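Local coordinates for protein angiotensin-converting enzyme (Anopheles gambiae, PDB 6S1Y) that probably cleaves peptides as a zinc-dependent metallopeptidase of the angiotensin-converting enzyme family, and here holds a gamma-glutamyl dipeptide at its zinc, at residues H32-A37 against D332-D337; Y284-M289 against T345-R350; Q307-K312 against V339-C344; A328-F333 against G360-Y365. All coordinates share one frame; numbering follows the deposited sequence.

Interaction 1 (H32-A37 against D332-D337)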
# COMPACT_ATOMS: atom_id res chain seq x y z
N HIS A 32 -17.62 -0.25 -17.84
CA HIS A 32 -17.70 1.08 -18.45
C HIS A 32 -17.19 2.13 -17.48
O HIS A 32 -16.46 3.05 -17.86
CB HIS A 32 -19.15 1.37 -18.87
CG HIS A 32 -19.31 2.68 -19.58
ND1 HIS A 32 -19.97 3.75 -19.01
CD2 HIS A 32 -18.90 3.09 -20.80
CE1 HIS A 32 -19.95 4.77 -19.85
NE2 HIS A 32 -19.31 4.39 -20.95
N GLN A 33 -17.53 1.99 -16.20
CA GLN A 33 -17.10 2.98 -15.22
C GLN A 33 -15.60 2.92 -15.00
O GLN A 33 -14.92 3.95 -15.00
CB GLN A 33 -17.88 2.75 -13.93
CG GLN A 33 -17.56 3.73 -12.86
CD GLN A 33 -16.89 3.06 -11.71
OE1 GLN A 33 -17.56 2.53 -10.81
NE2 GLN A 33 -15.56 3.03 -11.74
N THR A 34 -15.05 1.71 -14.85
CA THR A 34 -13.61 1.57 -14.71
C THR A 34 -12.88 2.17 -15.89
O THR A 34 -11.85 2.86 -15.72
CB THR A 34 -13.26 0.09 -14.58
OG1 THR A 34 -13.80 -0.43 -13.36
CG2 THR A 34 -11.77 -0.09 -14.57
N LEU A 35 -13.38 1.94 -17.11
CA LEU A 35 -12.72 2.43 -18.30
C LEU A 35 -12.63 3.95 -18.29
O LEU A 35 -11.57 4.53 -18.59
CB LEU A 35 -13.46 1.94 -19.53
CG LEU A 35 -12.64 1.65 -20.78
CD1 LEU A 35 -13.56 1.01 -21.82
CD2 LEU A 35 -11.98 2.91 -21.31
N ALA A 36 -13.72 4.63 -17.93
CA ALA A 36 -13.70 6.08 -17.88
C ALA A 36 -12.75 6.58 -16.80
O ALA A 36 -12.09 7.61 -16.98
CB ALA A 36 -15.12 6.61 -17.66
N ALA A 37 -12.66 5.85 -15.67
CA ALA A 37 -11.72 6.24 -14.62
C ALA A 37 -10.28 6.10 -15.08
O ALA A 37 -9.44 6.95 -14.79
CB ALA A 37 -11.98 5.39 -13.37
N ASP A 332 -8.15 -3.61 -13.09
CA ASP A 332 -8.95 -4.74 -13.56
C ASP A 332 -10.15 -4.18 -14.31
O ASP A 332 -10.96 -3.44 -13.73
CB ASP A 332 -9.40 -5.60 -12.39
CG ASP A 332 -10.13 -6.87 -12.83
OD1 ASP A 332 -10.23 -7.10 -14.07
OD2 ASP A 332 -10.60 -7.64 -11.95
N PHE A 333 -10.28 -4.53 -15.59
CA PHE A 333 -11.37 -4.00 -16.41
C PHE A 333 -12.52 -4.98 -16.54
O PHE A 333 -13.42 -4.76 -17.36
CB PHE A 333 -10.85 -3.57 -17.78
CG PHE A 333 -9.96 -2.36 -17.72
CD1 PHE A 333 -8.60 -2.49 -17.53
CD2 PHE A 333 -10.50 -1.10 -17.80
CE1 PHE A 333 -7.79 -1.39 -17.46
CE2 PHE A 333 -9.71 0.01 -17.72
CZ PHE A 333 -8.34 -0.13 -17.54
N PHE A 334 -12.52 -6.05 -15.75
CA PHE A 334 -13.71 -6.89 -15.58
C PHE A 334 -14.20 -7.42 -16.92
O PHE A 334 -15.40 -7.50 -17.18
CB PHE A 334 -14.82 -6.12 -14.84
CG PHE A 334 -14.42 -5.67 -13.46
CD1 PHE A 334 -14.59 -6.51 -12.38
CD2 PHE A 334 -13.85 -4.43 -13.25
CE1 PHE A 334 -14.21 -6.11 -11.10
CE2 PHE A 334 -13.46 -4.03 -11.99
CZ PHE A 334 -13.65 -4.87 -10.92
N ALA A 335 -13.26 -7.76 -17.79
CA ALA A 335 -13.53 -8.47 -19.03
C ALA A 335 -12.72 -9.76 -18.96
O ALA A 335 -12.73 -10.44 -17.93
CB ALA A 335 -13.17 -7.63 -20.25
N ILE A 336 -11.99 -10.10 -20.02
CA ILE A 336 -11.06 -11.23 -19.98
C ILE A 336 -9.70 -10.73 -20.46
O ILE A 336 -9.59 -10.20 -21.57
CB ILE A 336 -11.53 -12.42 -20.82
CG1 ILE A 336 -12.82 -13.03 -20.26
CG2 ILE A 336 -10.46 -13.49 -20.84
CD1 ILE A 336 -12.67 -13.56 -18.81
N ASP A 337 -8.69 -10.89 -19.61
CA ASP A 337 -7.30 -10.55 -19.93
C ASP A 337 -7.09 -9.07 -20.17
O ASP A 337 -6.00 -8.68 -20.60
CB ASP A 337 -6.80 -11.35 -21.14
CG ASP A 337 -6.66 -12.83 -20.82
OD1 ASP A 337 -7.00 -13.21 -19.68
OD2 ASP A 337 -6.20 -13.61 -21.70
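Thr34 packs against Phe333 and Phe334 in a small, apolar helix-to-hairpin contact: the N-terminal helix 12-42 lies against the connection between the antiparallel strands 329-332 and 339-342, the beta hairpin beside the active site. The touching residues are mostly buried, although Leu35 is exposed, and no hydrogen bond passes between the two segments. The CB of Thr34 points toward the connection. Its CG2, anti to the backbone N, rests 3.5 Å from Asp332 O and 3.6 Å from Phe333 CD2, where it meets the ring obliquely. Backbone rather than side chain carries the next contact, Leu35 CA approaching the edge of the Phe333 ring at CE2 (3.9 Å). The side chains of Phe334 and Thr34 cross at about a right angle, Phe334 CE2 lying 3.9 Å from Thr34 OG1; that hydroxyl is hydrogen-bonded within its own helix to Lys30 O. Phe333 is enclosed further by Trp38, edge to face, and by a cation-pi contact with Arg340. Beyond the interface, Phe334 O is tied back to the same long helix through Gln27 NE2. What shapes the chain as it leaves the strand is an Asx turn: Phe334 N donates to Asp332 OD1 at 3.0 Å, nearly straight at 167°, reaching the oxygen from above the carboxylate plane, 57° out of it.

Interaction 2 (Y284-M289 against T345-R350)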
# COMPACT_ATOMS: atom_id res chain seq x y z
N TYR A 284 19.27 -1.92 -17.69
CA TYR A 284 17.87 -2.19 -17.38
C TYR A 284 16.98 -1.05 -17.84
O TYR A 284 17.33 0.12 -17.77
CB TYR A 284 17.68 -2.39 -15.88
CG TYR A 284 17.81 -3.80 -15.40
CD1 TYR A 284 19.03 -4.44 -15.39
CD2 TYR A 284 16.71 -4.48 -14.91
CE1 TYR A 284 19.16 -5.72 -14.93
CE2 TYR A 284 16.83 -5.77 -14.44
CZ TYR A 284 18.05 -6.38 -14.46
OH TYR A 284 18.17 -7.67 -13.99
N THR A 285 15.78 -1.42 -18.26
CA THR A 285 14.73 -0.49 -18.65
C THR A 285 13.49 -0.86 -17.87
O THR A 285 13.40 -1.93 -17.27
CB THR A 285 14.42 -0.60 -20.15
OG1 THR A 285 13.96 -1.93 -20.41
CG2 THR A 285 15.65 -0.28 -21.01
N PRO A 286 12.48 0.01 -17.87
CA PRO A 286 11.20 -0.37 -17.26
C PRO A 286 10.62 -1.66 -17.81
O PRO A 286 10.15 -2.51 -17.04
CB PRO A 286 10.32 0.85 -17.57
CG PRO A 286 11.31 2.00 -17.56
CD PRO A 286 12.56 1.45 -18.18
N ILE A 287 10.65 -1.84 -19.13
CA ILE A 287 10.04 -3.04 -19.71
C ILE A 287 10.79 -4.28 -19.27
O ILE A 287 10.19 -5.30 -18.91
CB ILE A 287 9.97 -2.93 -21.25
CG1 ILE A 287 8.61 -2.36 -21.66
CG2 ILE A 287 10.19 -4.26 -21.90
CD1 ILE A 287 8.59 -1.83 -23.09
N LYS A 288 12.13 -4.24 -19.32
CA LYS A 288 12.91 -5.35 -18.78
C LYS A 288 12.47 -5.67 -17.35
O LYS A 288 12.34 -6.84 -16.98
CB LYS A 288 14.40 -5.01 -18.85
CG LYS A 288 15.35 -6.05 -18.25
CD LYS A 288 15.31 -7.39 -18.97
CE LYS A 288 16.52 -8.26 -18.58
NZ LYS A 288 16.29 -9.72 -18.87
N MET A 289 12.17 -4.63 -16.55
CA MET A 289 11.82 -4.87 -15.15
C MET A 289 10.50 -5.63 -15.04
O MET A 289 10.39 -6.57 -14.24
CB MET A 289 11.73 -3.54 -14.39
CG MET A 289 13.07 -2.88 -14.16
SD MET A 289 12.96 -1.11 -13.84
CE MET A 289 12.30 -1.11 -12.15
N THR A 345 7.52 4.35 -13.92
CA THR A 345 8.67 3.55 -13.54
C THR A 345 10.01 4.25 -13.76
O THR A 345 10.24 4.87 -14.80
CB THR A 345 8.66 2.24 -14.34
OG1 THR A 345 7.33 1.69 -14.33
CG2 THR A 345 9.62 1.22 -13.73
N ARG A 346 10.90 4.10 -12.79
CA ARG A 346 12.29 4.51 -12.88
C ARG A 346 13.18 3.31 -12.60
O ARG A 346 12.73 2.31 -12.04
CB ARG A 346 12.59 5.65 -11.91
CG ARG A 346 11.69 6.87 -12.16
CD ARG A 346 12.23 7.70 -13.31
NE ARG A 346 13.39 8.46 -12.86
CZ ARG A 346 14.13 9.25 -13.64
NH1 ARG A 346 13.83 9.38 -14.93
NH2 ARG A 346 15.17 9.90 -13.14
N VAL A 347 14.43 3.39 -13.03
CA VAL A 347 15.33 2.23 -12.99
C VAL A 347 16.10 2.32 -11.68
O VAL A 347 17.17 2.94 -11.60
CB VAL A 347 16.26 2.18 -14.21
CG1 VAL A 347 17.24 1.02 -14.07
CG2 VAL A 347 15.47 2.02 -15.51
N ASN A 348 15.54 1.71 -10.63
CA ASN A 348 16.24 1.53 -9.36
C ASN A 348 15.57 0.38 -8.61
O ASN A 348 14.52 -0.12 -9.01
CB ASN A 348 16.24 2.82 -8.52
CG ASN A 348 14.84 3.31 -8.19
OD1 ASN A 348 14.09 2.64 -7.49
ND2 ASN A 348 14.50 4.48 -8.70
N MET A 349 16.21 -0.01 -7.51
CA MET A 349 15.75 -1.20 -6.78
C MET A 349 14.39 -0.97 -6.13
O MET A 349 13.51 -1.84 -6.19
CB MET A 349 16.78 -1.59 -5.72
CG MET A 349 16.44 -2.87 -4.98
SD MET A 349 17.74 -3.46 -3.86
CE MET A 349 17.66 -2.24 -2.56
N ARG A 350 14.20 0.18 -5.48
CA ARG A 350 12.90 0.52 -4.90
C ARG A 350 11.78 0.29 -5.92
O ARG A 350 10.82 -0.44 -5.65
CB ARG A 350 12.94 1.98 -4.43
CG ARG A 350 11.74 2.46 -3.63
CD ARG A 350 11.99 3.89 -3.14
NE ARG A 350 12.05 4.86 -4.24
CZ ARG A 350 13.16 5.33 -4.79
NH1 ARG A 350 13.08 6.20 -5.79
NH2 ARG A 350 14.38 4.93 -4.36
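Met289 and Val347 fill the tight side of this contact, where the start of helix 286-299 meets the chain leading into helix 349-368. The Met289 chain bends at its last torsion (chi3 74°), which carries CE to 3.4 Å from Arg346 O; the same methyl meets Thr345 CG2 tip to tip at 3.9 Å. Pro286 and Thr345 slide past each other in opposite directions, CB to CB 3.9 Å. Thr345 is buried, its OG1 hydrogen-bonded to Leu315 O. Val347 spreads its two methyls over residues 284-286, where helix 286-299 begins: CG2 lies 3.5 Å from Tyr284 O and 4.0 Å from Pro286 CD, while CG1 touches Tyr284 CB. No hydrogen bond crosses. Each segment instead contains a helix N-cap. Thr285 OG1 accepts from Lys288 N at 3.1 Å, almost straight (168°), and Asn348 OD1 caps Glu351 N at the start of the helix that carries the zinc-binding histidines, with Val347 the centre of an inverse gamma turn just before it. The looser side is polar and partly open to solvent. Exposed Thr285 barely grazes Val347 through its CA, and the CB of Arg346 points away from the other segment, its NE forming a salt bridge with Glu141 OE1.

Interaction 3 (Q307-K312 against V339-C344)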
# COMPACT_ATOMS: atom_id res chain seq x y z
N GLN A 307 -1.21 -10.28 -23.77
CA GLN A 307 -0.71 -9.23 -24.66
C GLN A 307 -1.46 -7.92 -24.44
O GLN A 307 -0.88 -6.84 -24.59
CB GLN A 307 -0.82 -9.69 -26.12
CG GLN A 307 -0.27 -8.71 -27.13
CD GLN A 307 1.23 -8.56 -27.02
OE1 GLN A 307 1.94 -9.53 -26.74
NE2 GLN A 307 1.72 -7.34 -27.23
N THR A 308 -2.75 -7.98 -24.13
CA THR A 308 -3.49 -6.76 -23.80
C THR A 308 -2.75 -5.94 -22.73
O THR A 308 -2.66 -4.71 -22.82
CB THR A 308 -4.89 -7.12 -23.32
OG1 THR A 308 -5.60 -7.78 -24.38
CG2 THR A 308 -5.67 -5.88 -22.93
N PHE A 309 -2.16 -6.62 -21.75
CA PHE A 309 -1.41 -5.91 -20.72
C PHE A 309 -0.29 -5.06 -21.32
O PHE A 309 -0.10 -3.90 -20.93
CB PHE A 309 -0.82 -6.88 -19.70
CG PHE A 309 0.14 -6.23 -18.76
CD1 PHE A 309 1.47 -6.08 -19.11
CD2 PHE A 309 -0.30 -5.71 -17.55
CE1 PHE A 309 2.36 -5.45 -18.26
CE2 PHE A 309 0.58 -5.08 -16.69
CZ PHE A 309 1.91 -4.95 -17.04
N TRP A 310 0.51 -5.65 -22.23
CA TRP A 310 1.62 -4.92 -22.83
C TRP A 310 1.14 -3.83 -23.78
O TRP A 310 1.80 -2.79 -23.91
CB TRP A 310 2.55 -5.88 -23.58
CG TRP A 310 3.20 -6.91 -22.70
CD1 TRP A 310 2.88 -8.23 -22.60
CD2 TRP A 310 4.26 -6.68 -21.77
NE1 TRP A 310 3.69 -8.84 -21.67
CE2 TRP A 310 4.54 -7.91 -21.14
CE3 TRP A 310 5.00 -5.54 -21.40
CZ2 TRP A 310 5.53 -8.04 -20.17
CZ3 TRP A 310 5.98 -5.68 -20.46
CH2 TRP A 310 6.25 -6.92 -19.84
N ASP A 311 -0.00 -4.03 -24.45
CA ASP A 311 -0.46 -3.05 -25.44
C ASP A 311 -0.93 -1.78 -24.76
O ASP A 311 -0.60 -0.67 -25.19
CB ASP A 311 -1.61 -3.60 -26.28
CG ASP A 311 -1.21 -4.74 -27.19
OD1 ASP A 311 -0.01 -4.82 -27.60
OD2 ASP A 311 -2.12 -5.56 -27.50
N LYS A 312 -1.73 -1.92 -23.70
CA LYS A 312 -2.50 -0.82 -23.12
C LYS A 312 -1.94 -0.30 -21.80
O LYS A 312 -2.41 0.73 -21.32
CB LYS A 312 -3.96 -1.28 -22.92
CG LYS A 312 -4.65 -1.68 -24.23
CD LYS A 312 -6.05 -2.23 -23.98
CE LYS A 312 -6.76 -2.56 -25.30
NZ LYS A 312 -8.05 -3.30 -25.10
N VAL A 339 -6.11 -6.24 -18.37
CA VAL A 339 -5.52 -5.88 -17.09
C VAL A 339 -4.34 -4.97 -17.38
O VAL A 339 -3.60 -5.20 -18.35
CB VAL A 339 -5.09 -7.13 -16.29
CG1 VAL A 339 -6.32 -7.94 -15.86
CG2 VAL A 339 -4.13 -7.99 -17.09
N ARG A 340 -4.18 -3.92 -16.57
CA ARG A 340 -3.20 -2.90 -16.92
C ARG A 340 -2.56 -2.29 -15.68
O ARG A 340 -3.19 -2.13 -14.63
CB ARG A 340 -3.83 -1.77 -17.75
CG ARG A 340 -4.77 -2.23 -18.83
CD ARG A 340 -5.31 -1.06 -19.64
NE ARG A 340 -6.58 -1.41 -20.27
CZ ARG A 340 -7.33 -0.56 -20.96
NH1 ARG A 340 -6.93 0.69 -21.13
NH2 ARG A 340 -8.48 -0.96 -21.48
N ILE A 341 -1.30 -1.89 -15.85
CA ILE A 341 -0.56 -1.14 -14.85
C ILE A 341 -0.27 0.23 -15.41
O ILE A 341 0.08 0.38 -16.59
CB ILE A 341 0.74 -1.88 -14.45
CG1 ILE A 341 0.38 -3.06 -13.55
CG2 ILE A 341 1.72 -0.91 -13.79
CD1 ILE A 341 1.56 -3.99 -13.21
N LYS A 342 -0.41 1.24 -14.57
CA LYS A 342 0.01 2.60 -14.87
C LYS A 342 1.06 2.96 -13.82
O LYS A 342 0.74 3.10 -12.64
CB LYS A 342 -1.18 3.56 -14.85
CG LYS A 342 -0.82 5.01 -15.10
CD LYS A 342 -2.06 5.84 -15.48
CE LYS A 342 -3.19 5.73 -14.45
NZ LYS A 342 -2.91 6.49 -13.21
N GLN A 343 2.31 3.06 -14.25
CA GLN A 343 3.42 3.29 -13.35
C GLN A 343 4.44 4.18 -14.04
O GLN A 343 4.84 3.90 -15.18
CB GLN A 343 4.07 1.97 -12.92
CG GLN A 343 5.15 2.15 -11.85
CD GLN A 343 5.63 0.84 -11.26
OE1 GLN A 343 4.94 -0.18 -11.31
NE2 GLN A 343 6.83 0.86 -10.67
N CYS A 344 4.86 5.23 -13.34
CA CYS A 344 5.90 6.11 -13.86
C CYS A 344 7.26 5.56 -13.42
O CYS A 344 8.05 6.18 -12.71
CB CYS A 344 5.65 7.55 -13.42
SG CYS A 344 4.02 8.16 -14.06
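Phe309 and Ile341 cross obliquely, the edge of the aromatic ring abutting the branched chain: Phe309 CE2 lies 3.7 Å from Ile341 CG1, which sits near the ring plane. A chi1 of 170° sets CG of Phe309 anti to the backbone N, and the far end of the ring comes nearer the strand than CB does. Val339 O approaches the near part of the same side chain, at 3.4 Å from Phe309 CD2, and also receives a CA-H...O contact from Phe309 CA at 3.3 Å. Helix 307-312 thus runs close to strand 339-342, their axes 7.0 Å apart at the closest point and 34° from parallel.

The second pair, Lys312 and Arg340, also meets obliquely, yet its character differs. Both chains are extended, and the aliphatic part of the lysine covers the guanidinium: Lys312 CD lies over the centre of one face, 3.7 Å from Arg340 CZ, while Lys312 CB touches Arg340 CD at 3.6 Å. The two positive ends come near each other, Lys312 NZ standing 4.3 Å from Arg340 NH2. A salt bridge from Arg340 NE to Asp338 OD1 and a cation-pi contact with Trp38 probably offset the cost.

Ile341 continues beyond Phe309 to touch Glu358 and Ile362 of helix 349-368, and Cys344, just past the strand, is joined by a disulfide to Cys326. The short helix therefore packs on the second strand of the two-stranded antiparallel hairpin that lies alongside the HExxH zinc helix, consistent with the fold of the angiotensin-converting enzyme family.

Interaction 4 (A328-F333 against G360-Y365). With ZN (zinc ion), chain G; KSN ((2~{S})-2-[[(4~{S})-4-azanyl-5-oxidanyl-5-oxidanylidene-pentanoyl]amino]pentanedioic acid), chain H.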
# COMPACT_ATOMS: atom_id res chain seq x y z
N ALA A 328 1.60 4.72 -8.65
CA ALA A 328 1.51 3.45 -9.34
C ALA A 328 0.21 2.73 -9.02
O ALA A 328 -0.20 2.66 -7.86
CB ALA A 328 2.70 2.55 -8.96
N SER A 329 -0.42 2.14 -10.03
CA SER A 329 -1.66 1.42 -9.79
C SER A 329 -1.82 0.26 -10.76
O SER A 329 -1.16 0.18 -11.79
CB SER A 329 -2.87 2.36 -9.90
OG SER A 329 -2.81 3.10 -11.09
N ALA A 330 -2.72 -0.64 -10.41
CA ALA A 330 -2.99 -1.84 -11.19
C ALA A 330 -4.50 -2.01 -11.34
O ALA A 330 -5.23 -2.01 -10.34
CB ALA A 330 -2.36 -3.06 -10.52
N TRP A 331 -4.95 -2.18 -12.60
CA TRP A 331 -6.35 -2.02 -12.97
C TRP A 331 -6.94 -3.29 -13.55
O TRP A 331 -6.34 -3.94 -14.40
CB TRP A 331 -6.51 -0.90 -13.99
CG TRP A 331 -6.23 0.46 -13.44
CD1 TRP A 331 -5.02 0.94 -13.03
CD2 TRP A 331 -7.18 1.51 -13.23
NE1 TRP A 331 -5.16 2.24 -12.59
CE2 TRP A 331 -6.48 2.60 -12.69
CE3 TRP A 331 -8.55 1.62 -13.44
CZ2 TRP A 331 -7.10 3.80 -12.36
CZ3 TRP A 331 -9.18 2.82 -13.11
CH2 TRP A 331 -8.45 3.89 -12.57
N ASP A 332 -8.15 -3.61 -13.09
CA ASP A 332 -8.95 -4.74 -13.56
C ASP A 332 -10.15 -4.18 -14.31
O ASP A 332 -10.96 -3.44 -13.73
CB ASP A 332 -9.40 -5.60 -12.39
CG ASP A 332 -10.13 -6.87 -12.83
OD1 ASP A 332 -10.23 -7.10 -14.07
OD2 ASP A 332 -10.60 -7.64 -11.95
N PHE A 333 -10.28 -4.53 -15.59
CA PHE A 333 -11.37 -4.00 -16.41
C PHE A 333 -12.52 -4.98 -16.54
O PHE A 333 -13.42 -4.76 -17.36
CB PHE A 333 -10.85 -3.57 -17.78
CG PHE A 333 -9.96 -2.36 -17.72
CD1 PHE A 333 -8.60 -2.49 -17.53
CD2 PHE A 333 -10.50 -1.10 -17.80
CE1 PHE A 333 -7.79 -1.39 -17.46
CE2 PHE A 333 -9.71 0.01 -17.72
CZ PHE A 333 -8.34 -0.13 -17.54
N GLY A 360 1.60 -8.27 -8.68
CA GLY A 360 0.84 -9.15 -7.81
C GLY A 360 -0.65 -8.86 -7.87
O GLY A 360 -1.47 -9.77 -7.82
N HIS A 361 -1.01 -7.57 -7.93
CA HIS A 361 -2.39 -7.18 -8.19
C HIS A 361 -2.88 -7.78 -9.51
O HIS A 361 -3.94 -8.41 -9.58
CB HIS A 361 -2.53 -5.64 -8.22
CG HIS A 361 -2.48 -4.96 -6.89
ND1 HIS A 361 -3.26 -5.34 -5.81
CD2 HIS A 361 -1.80 -3.86 -6.48
CE1 HIS A 361 -3.04 -4.52 -4.80
NE2 HIS A 361 -2.15 -3.62 -5.17
N ILE A 362 -2.09 -7.59 -10.58
CA ILE A 362 -2.48 -8.11 -11.90
C ILE A 362 -2.70 -9.61 -11.83
O ILE A 362 -3.74 -10.12 -12.26
CB ILE A 362 -1.41 -7.76 -12.95
CG1 ILE A 362 -1.31 -6.25 -13.16
CG2 ILE A 362 -1.76 -8.45 -14.28
CD1 ILE A 362 -2.55 -5.60 -13.71
N GLN A 363 -1.74 -10.35 -11.27
CA GLN A 363 -1.87 -11.80 -11.17
C GLN A 363 -3.13 -12.18 -10.42
O GLN A 363 -3.81 -13.15 -10.78
CB GLN A 363 -0.64 -12.38 -10.48
CG GLN A 363 -0.66 -13.90 -10.37
CD GLN A 363 -0.57 -14.59 -11.73
OE1 GLN A 363 -1.19 -15.64 -11.94
NE2 GLN A 363 0.20 -14.00 -12.65
N TYR A 364 -3.47 -11.45 -9.37
CA TYR A 364 -4.69 -11.77 -8.64
C TYR A 364 -5.89 -11.59 -9.56
O TYR A 364 -6.75 -12.47 -9.65
CB TYR A 364 -4.78 -10.88 -7.40
CG TYR A 364 -5.49 -11.43 -6.16
CD1 TYR A 364 -6.36 -12.51 -6.23
CD2 TYR A 364 -5.28 -10.83 -4.92
CE1 TYR A 364 -7.01 -12.98 -5.07
CE2 TYR A 364 -5.90 -11.29 -3.77
CZ TYR A 364 -6.77 -12.36 -3.84
OH TYR A 364 -7.38 -12.78 -2.66
N TYR A 365 -5.94 -10.46 -10.28
CA TYR A 365 -6.98 -10.24 -11.28
C TYR A 365 -7.10 -11.46 -12.20
O TYR A 365 -8.19 -12.00 -12.40
CB TYR A 365 -6.68 -8.98 -12.09
CG TYR A 365 -6.63 -7.64 -11.33
CD1 TYR A 365 -7.30 -7.46 -10.12
CD2 TYR A 365 -5.91 -6.57 -11.85
CE1 TYR A 365 -7.24 -6.25 -9.45
CE2 TYR A 365 -5.86 -5.35 -11.19
CZ TYR A 365 -6.52 -5.19 -9.99
OH TYR A 365 -6.45 -3.98 -9.34
ZN ZN G . -1.31 -2.30 -3.92
C10 KSN H . -5.06 2.63 -5.97
C13 KSN H . -1.37 0.09 -4.74
C17 KSN H . 2.47 3.51 -0.70
C02 KSN H . 2.55 2.00 -0.97
C03 KSN H . 1.52 1.44 -1.95
C04 KSN H . 0.86 2.43 -2.91
C05 KSN H . 1.08 2.14 -4.42
C07 KSN H . -1.41 1.63 -4.88
C08 KSN H . -2.51 2.13 -5.81
C09 KSN H . -3.92 1.89 -5.25
N01 KSN H . 2.42 1.25 0.28
N06 KSN H . -0.03 1.82 -5.33
O11 KSN H . -4.78 3.64 -6.70
O12 KSN H . -6.28 2.27 -5.85
O14 KSN H . -0.73 -0.57 -5.60
O15 KSN H . -1.92 -0.51 -3.79
O16 KSN H . 2.18 2.24 -4.87
O18 KSN H . 3.09 4.28 -1.48
O19 KSN H . 1.83 4.03 0.26
O HOH W 1 -10.57 -10.14 -12.68
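The Tyr365 ring is laid unusually flat against strand backbone where the zinc-binding helix packs across a face of the hairpin, with Asp332 CB over the centre of one ring face in a CH-pi contact, 3.4 Å from the centroid of Tyr365. His361 O lies over the opposite face, toward the rim, and Tyr365 CE2 comes within 3.3 Å of Trp331 C. Tyr365 OH donates to Ala330 O from above the carbonyl plane, 49° out of it; the modelled length, 2.5 Å, is doubtfully short. A water donating to both Asp332 OD2 and Tyr365 O adds a bridge at this end. Farther along, Ala330 CB meets His361 CB at 3.5 Å and Ile362 CD1 more loosely. Strand and helix run nearly parallel, 11° apart.

His361 belongs to the HExxH zinc motif: its NE2 binds the zinc ion at 2.0 Å, with His357 and Glu385 completing the protein ligands, while ND1 is hydrogen-bonded to His384 ND1, a second-shell partner that helps fix the ring. The bound gamma-glutamyl dipeptide spans the two segments. Its carboxylate is asymmetrically bidentate, O15 binding the zinc ion at 1.9 Å and O14 more weakly at 2.5 Å. The neighbouring amide N06 donates to Ala328 O, just ahead of the strand, at 2.7 Å. Metal and carbonyl thus hold adjoining parts of one ligand, and the same carbonyl may help align a substrate.

Overall arrangement
Interactions 3 and 4 share one hairpin: strands 329-332 and 339-342 pair through backbone bonds, and both contacts reach the zinc helix. Interaction 1 holds the connection between those strands against the N-terminal helix and shares Asp332 and Phe333 with interaction 4; Arg340 of interaction 3 makes a cation-pi contact with its Phe333. Interaction 2 stands apart, its centre about 26 Å from that of interaction 1, but acts on the beginning of helix 349-368, whose later turns serve interaction 4. Interactions 1, 2 and 3 are largely buried and lack hydrogen bonds between their segments, although 3 has a charged, exposed rim; partly buried interaction 4 adds hydrogen bonding, metal and ligand.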